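Local coordinates for DUF985 domain-containing protein (Shewanella oneidensis, PDB 1YUD) that is of unknown function but belongs to the cupin superfamily and forms a two-chain assembly, at residues S62-Y74 / M132-F145. Numbering follows the deposited sequence.
Sequences SHFHRLTADEMWY and MVSPGFTFDDFELF
Asp141 lies across Thr68, with its carboxylate oxygen OD1 3.3 Å from CB of Thr68 and close to the CG2 methyl. The other carboxylate oxygen of Asp141, OD2, receives the Thr138 hydroxyl from above the carboxylate plane (OG1 to OD2, 2.7 Å), while OD1 forms a salt bridge with Arg46, so both carboxylate oxygens are engaged. An alanine here would probably leave Arg46 without its charged mate and the Thr138 hydroxyl without its acceptor.

Arg66 and Phe145 meet as flat groups. With CG anti to the backbone N (chi1 179°) and a bend at chi3, the Arg66 chain brings one guanidinium face over the ring's CZ, whose nearest guanidinium atom is NH2 at 3.9 Å; the planes are 38° apart, so this is a tilted contact at the rim. Glu143 runs alongside Arg66, pointing the same way, but its OE2 lies well out of the guanidinium plane, which leaves charge attraction without a directed bond. Between the backbones, Arg66 N donates to Glu143 O (2.8 Å). The side chains of Phe142 and His65 cross at about a right angle, yet their rings lie near parallel (28°) and slid apart; Phe142 also reaches Leu67, CD1 to CD1 at 4.0 Å.

Beyond the turn, the Ala69 methyl packs against Val133 CG2 and Pro135 CD (3.4 Å from CB to CD). Farther on, the selenomethionines Met72 and Met132 form an antiparallel hydrogen-bonded pair (Met132 N to Met72 O, 3.0 Å) joining strands 71-76 and 126-133. Strand 109-111 borders 71-76 on its other side, whereas 62-66 is an edge strand of the other sheet, pairing with 116-121; the 134-145 loop thus links both sheets, as fits a two-sheet cupin fold.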
loop_
_atom_site.group_PDB
_atom_site.type_symbol
_atom_site.label_atom_id
_atom_site.label_comp_id
_atom_site.label_asym_id
_atom_site.label_seq_id
_atom_site.Cartn_x
_atom_site.Cartn_y
_atom_site.Cartn_z
ATOM N N SER A 62 9.972 14.954 3.918
ATOM C CA SER A 62 8.740 15.039 4.688
ATOM C C SER A 62 9.089 15.471 6.102
ATOM O O SER A 62 9.569 14.672 6.894
ATOM C CB SER A 62 8.034 13.686 4.711
ATOM O OG SER A 62 6.773 13.809 5.341
ATOM N N HIS A 63 8.839 16.737 6.417
ATOM C CA HIS A 63 9.172 17.279 7.731
ATOM C C HIS A 63 8.418 16.693 8.930
ATOM O O HIS A 63 7.202 16.484 8.893
ATOM C CB HIS A 63 9.014 18.803 7.726
ATOM C CG HIS A 63 9.714 19.479 6.588
ATOM N ND1 HIS A 63 9.078 19.795 5.406
ATOM C CD2 HIS A 63 10.997 19.880 6.442
ATOM C CE1 HIS A 63 9.938 20.365 4.583
ATOM N NE2 HIS A 63 11.110 20.428 5.187
ATOM N N PHE A 64 9.172 16.443 9.996
ATOM C CA PHE A 64 8.626 15.901 11.222
ATOM C C PHE A 64 7.211 16.399 11.480
ATOM O O PHE A 64 6.945 17.602 11.420
ATOM C CB PHE A 64 9.524 16.267 12.394
ATOM C CG PHE A 64 10.768 15.439 12.479
ATOM C CD1 PHE A 64 12.025 16.036 12.447
ATOM C CD2 PHE A 64 10.687 14.058 12.621
ATOM C CE1 PHE A 64 13.192 15.269 12.559
ATOM C CE2 PHE A 64 11.840 13.283 12.732
ATOM C CZ PHE A 64 13.094 13.891 12.702
ATOM N N HIS A 65 6.319 15.450 11.762
ATOM C CA HIS A 65 4.903 15.709 12.041
ATOM C C HIS A 65 4.336 14.507 12.802
ATOM O O HIS A 65 4.902 13.425 12.776
ATOM C CB HIS A 65 4.148 15.895 10.727
ATOM C CG HIS A 65 4.319 14.756 9.770
ATOM N ND1 HIS A 65 3.295 13.895 9.441
ATOM C CD2 HIS A 65 5.408 14.318 9.096
ATOM C CE1 HIS A 65 3.746 12.976 8.606
ATOM N NE2 HIS A 65 5.025 13.210 8.381
ATOM N N ARG A 66 3.212 14.689 13.471
ATOM C CA ARG A 66 2.634 13.593 14.229
ATOM C C ARG A 66 1.187 13.283 13.857
ATOM O O ARG A 66 0.381 14.183 13.629
ATOM C CB ARG A 66 2.719 13.903 15.717
ATOM C CG ARG A 66 2.136 12.842 16.606
ATOM C CD ARG A 66 1.843 13.430 17.967
ATOM N NE ARG A 66 3.034 13.975 18.610
ATOM C CZ ARG A 66 3.013 14.662 19.746
ATOM N NH1 ARG A 66 1.863 14.899 20.364
ATOM N NH2 ARG A 66 4.145 15.100 20.274
ATOM N N LEU A 67 0.869 11.995 13.798
ATOM C CA LEU A 67 -0.474 11.544 13.458
ATOM C C LEU A 67 -1.191 10.950 14.663
ATOM O O LEU A 67 -0.568 10.579 15.654
ATOM C CB LEU A 67 -0.412 10.503 12.339
ATOM C CG LEU A 67 -0.342 11.008 10.896
ATOM C CD1 LEU A 67 0.369 12.349 10.828
ATOM C CD2 LEU A 67 0.358 9.955 10.038
ATOM N N THR A 68 -2.510 10.864 14.554
ATOM C CA THR A 68 -3.358 10.324 15.605
ATOM C C THR A 68 -3.598 8.855 15.325
ATOM O O THR A 68 -3.981 8.098 16.205
ATOM C CB THR A 68 -4.710 11.057 15.630
ATOM O OG1 THR A 68 -4.530 12.360 16.197
ATOM C CG2 THR A 68 -5.737 10.286 16.428
ATOM N N ALA A 69 -3.358 8.450 14.090
ATOM C CA ALA A 69 -3.578 7.071 13.709
ATOM C C ALA A 69 -2.341 6.470 13.053
ATOM O O ALA A 69 -1.416 7.181 12.669
ATOM C CB ALA A 69 -4.774 6.983 12.770
ATOM N N ASP A 70 -2.315 5.152 12.950
ATOM C CA ASP A 70 -1.196 4.488 12.325
ATOM C C ASP A 70 -1.191 4.808 10.836
ATOM O O ASP A 70 -2.190 5.268 10.275
ATOM C CB ASP A 70 -1.310 2.972 12.519
ATOM C CG ASP A 70 -1.007 2.541 13.933
ATOM O OD1 ASP A 70 -1.180 1.340 14.224
ATOM O OD2 ASP A 70 -0.591 3.400 14.740
ATOM N N GLU A 71 -0.068 4.549 10.185
ATOM C CA GLU A 71 0.008 4.813 8.772
ATOM C C GLU A 71 0.837 3.739 8.114
ATOM O O GLU A 71 1.971 3.491 8.498
ATOM C CB GLU A 71 0.627 6.186 8.530
ATOM C CG GLU A 71 0.418 6.721 7.130
ATOM C CD GLU A 71 1.002 8.110 6.954
ATOM O OE1 GLU A 71 2.223 8.237 6.709
ATOM O OE2 GLU A 71 0.235 9.084 7.085
HETATM N N MSE A 72 0.272 3.068 7.130
HETATM C CA MSE A 72 1.046 2.063 6.467
HETATM C C MSE A 72 1.766 2.730 5.305
HETATM O O MSE A 72 1.284 3.709 4.735
HETATM C CB MSE A 72 0.140 0.918 6.011
HETATM C CG MSE A 72 -0.120 -0.124 7.118
HETATM SE SE MSE A 72 1.473 -1.146 7.614
HETATM C CE MSE A 72 1.734 -2.069 5.930
ATOM N N TRP A 73 2.945 2.229 4.976
ATOM C CA TRP A 73 3.703 2.791 3.885
ATOM C C TRP A 73 3.999 1.718 2.867
ATOM O O TRP A 73 4.582 0.688 3.190
ATOM C CB TRP A 73 5.009 3.394 4.402
ATOM C CG TRP A 73 4.836 4.747 5.047
ATOM C CD1 TRP A 73 4.014 5.058 6.092
ATOM C CD2 TRP A 73 5.522 5.963 4.701
ATOM N NE1 TRP A 73 4.146 6.390 6.422
ATOM C CE2 TRP A 73 5.066 6.969 5.583
ATOM C CE3 TRP A 73 6.480 6.298 3.731
ATOM C CZ2 TRP A 73 5.534 8.288 5.529
ATOM C CZ3 TRP A 73 6.949 7.608 3.678
ATOM C CH2 TRP A 73 6.473 8.588 4.576
ATOM N N TYR A 74 3.591 1.954 1.629
ATOM C CA TYR A 74 3.846 0.992 0.569
ATOM C C TYR A 74 4.884 1.628 -0.345
ATOM O O TYR A 74 5.063 2.845 -0.332
ATOM C CB TYR A 74 2.537 0.701 -0.174
ATOM C CG TYR A 74 1.494 0.108 0.750
ATOM C CD1 TYR A 74 1.430 -1.266 0.963
ATOM C CD2 TYR A 74 0.648 0.927 1.485
ATOM C CE1 TYR A 74 0.556 -1.805 1.893
ATOM C CE2 TYR A 74 -0.221 0.399 2.423
ATOM C CZ TYR A 74 -0.256 -0.970 2.627
ATOM O OH TYR A 74 -1.044 -1.500 3.624
HETATM N N MSE A 132 -1.314 4.779 3.802
HETATM C CA MSE A 132 -2.633 4.398 4.284
HETATM C C MSE A 132 -2.718 4.603 5.796
HETATM O O MSE A 132 -2.062 3.893 6.552
HETATM C CB MSE A 132 -2.871 2.922 3.916
HETATM C CG MSE A 132 -4.250 2.332 4.215
HETATM SE SE MSE A 132 -4.586 1.905 6.084
HETATM C CE MSE A 132 -6.063 3.101 6.362
ATOM N N VAL A 133 -3.498 5.595 6.227
ATOM C CA VAL A 133 -3.701 5.882 7.654
ATOM C C VAL A 133 -5.087 5.337 7.953
ATOM O O VAL A 133 -6.034 5.682 7.261
ATOM C CB VAL A 133 -3.673 7.389 7.946
ATOM C CG1 VAL A 133 -4.470 8.128 6.924
ATOM C CG2 VAL A 133 -4.240 7.651 9.312
ATOM N N SER A 134 -5.211 4.498 8.980
ATOM C CA SER A 134 -6.480 3.840 9.271
ATOM C C SER A 134 -7.699 4.675 9.571
ATOM O O SER A 134 -8.541 4.867 8.693
ATOM C CB SER A 134 -6.316 2.791 10.362
ATOM O OG SER A 134 -7.311 1.799 10.192
ATOM N N PRO A 135 -7.858 5.148 10.813
ATOM C CA PRO A 135 -9.092 5.935 10.916
ATOM C C PRO A 135 -8.968 7.207 10.066
ATOM O O PRO A 135 -8.268 8.143 10.445
ATOM C CB PRO A 135 -9.191 6.216 12.409
ATOM C CG PRO A 135 -8.550 4.982 13.013
ATOM C CD PRO A 135 -7.326 4.806 12.145
ATOM N N GLY A 136 -9.632 7.215 8.909
ATOM C CA GLY A 136 -9.599 8.353 8.000
ATOM C C GLY A 136 -8.795 9.571 8.425
ATOM O O GLY A 136 -9.080 10.187 9.455
ATOM N N PHE A 137 -7.798 9.934 7.624
ATOM C CA PHE A 137 -6.963 11.082 7.934
ATOM C C PHE A 137 -7.648 12.441 7.879
ATOM O O PHE A 137 -7.734 13.038 6.813
ATOM C CB PHE A 137 -5.763 11.130 6.996
ATOM C CG PHE A 137 -4.899 12.346 7.186
ATOM C CD1 PHE A 137 -4.230 12.553 8.382
ATOM C CD2 PHE A 137 -4.745 13.278 6.165
ATOM C CE1 PHE A 137 -3.416 13.665 8.559
ATOM C CE2 PHE A 137 -3.932 14.396 6.333
ATOM C CZ PHE A 137 -3.267 14.587 7.533
ATOM N N THR A 138 -8.139 12.929 9.012
ATOM C CA THR A 138 -8.743 14.259 9.056
ATOM C C THR A 138 -7.559 15.117 9.491
ATOM O O THR A 138 -6.603 14.595 10.068
ATOM C CB THR A 138 -9.895 14.373 10.114
ATOM O OG1 THR A 138 -9.466 13.841 11.379
ATOM C CG2 THR A 138 -11.137 13.626 9.642
ATOM N N PHE A 139 -7.585 16.415 9.218
ATOM C CA PHE A 139 -6.453 17.237 9.624
ATOM C C PHE A 139 -6.369 17.487 11.127
ATOM O O PHE A 139 -5.460 18.162 11.606
ATOM C CB PHE A 139 -6.444 18.544 8.841
ATOM C CG PHE A 139 -5.645 18.461 7.579
ATOM C CD1 PHE A 139 -4.261 18.615 7.609
ATOM C CD2 PHE A 139 -6.263 18.179 6.364
ATOM C CE1 PHE A 139 -3.498 18.490 6.442
ATOM C CE2 PHE A 139 -5.514 18.049 5.194
ATOM C CZ PHE A 139 -4.128 18.206 5.234
ATOM N N ASP A 140 -7.318 16.923 11.868
ATOM C CA ASP A 140 -7.333 17.057 13.317
ATOM C C ASP A 140 -6.330 16.042 13.841
ATOM O O ASP A 140 -5.781 16.203 14.932
ATOM C CB ASP A 140 -8.707 16.710 13.883
ATOM C CG ASP A 140 -9.833 17.347 13.113
ATOM O OD1 ASP A 140 -9.955 17.062 11.904
ATOM O OD2 ASP A 140 -10.603 18.123 13.716
ATOM N N ASP A 141 -6.112 14.988 13.054
ATOM C CA ASP A 141 -5.186 13.922 13.414
ATOM C C ASP A 141 -3.774 14.227 12.928
ATOM O O ASP A 141 -2.891 13.367 12.974
ATOM C CB ASP A 141 -5.644 12.595 12.808
ATOM C CG ASP A 141 -7.081 12.266 13.144
ATOM O OD1 ASP A 141 -7.459 12.393 14.329
ATOM O OD2 ASP A 141 -7.830 11.877 12.224
ATOM N N PHE A 142 -3.566 15.457 12.473
ATOM C CA PHE A 142 -2.269 15.877 11.966
ATOM C C PHE A 142 -1.644 16.906 12.905
ATOM O O PHE A 142 -2.325 17.457 13.771
ATOM C CB PHE A 142 -2.452 16.484 10.569
ATOM C CG PHE A 142 -1.170 16.898 9.908
ATOM C CD1 PHE A 142 -0.375 15.967 9.263
ATOM C CD2 PHE A 142 -0.753 18.223 9.947
ATOM C CE1 PHE A 142 0.820 16.343 8.666
ATOM C CE2 PHE A 142 0.439 18.613 9.355
ATOM C CZ PHE A 142 1.226 17.669 8.713
ATOM N N GLU A 143 -0.346 17.152 12.738
ATOM C CA GLU A 143 0.365 18.143 13.543
ATOM C C GLU A 143 1.809 18.319 13.083
ATOM O O GLU A 143 2.655 17.457 13.323
ATOM C CB GLU A 143 0.337 17.771 15.027
ATOM C CG GLU A 143 0.866 18.882 15.921
ATOM C CD GLU A 143 0.554 18.666 17.391
ATOM O OE1 GLU A 143 0.823 19.590 18.194
ATOM O OE2 GLU A 143 0.041 17.577 17.740
ATOM N N LEU A 144 2.081 19.437 12.416
ATOM C CA LEU A 144 3.421 19.732 11.914
ATOM C C LEU A 144 4.203 20.443 13.024
ATOM O O LEU A 144 3.606 21.141 13.839
ATOM C CB LEU A 144 3.310 20.612 10.665
ATOM C CG LEU A 144 4.496 20.682 9.698
ATOM C CD1 LEU A 144 4.891 19.280 9.277
ATOM C CD2 LEU A 144 4.132 21.523 8.475
ATOM N N PHE A 145 5.524 20.267 13.064
ATOM C CA PHE A 145 6.339 20.886 14.118
ATOM C C PHE A 145 7.464 21.822 13.668
ATOM O O PHE A 145 8.136 21.580 12.664
ATOM C CB PHE A 145 6.937 19.803 15.022
ATOM C CG PHE A 145 5.916 19.071 15.844
ATOM C CD1 PHE A 145 5.061 18.141 15.258
ATOM C CD2 PHE A 145 5.789 19.330 17.200
ATOM C CE1 PHE A 145 4.090 17.481 16.020
ATOM C CE2 PHE A 145 4.825 18.679 17.969
ATOM C CZ PHE A 145 3.977 17.755 17.376
#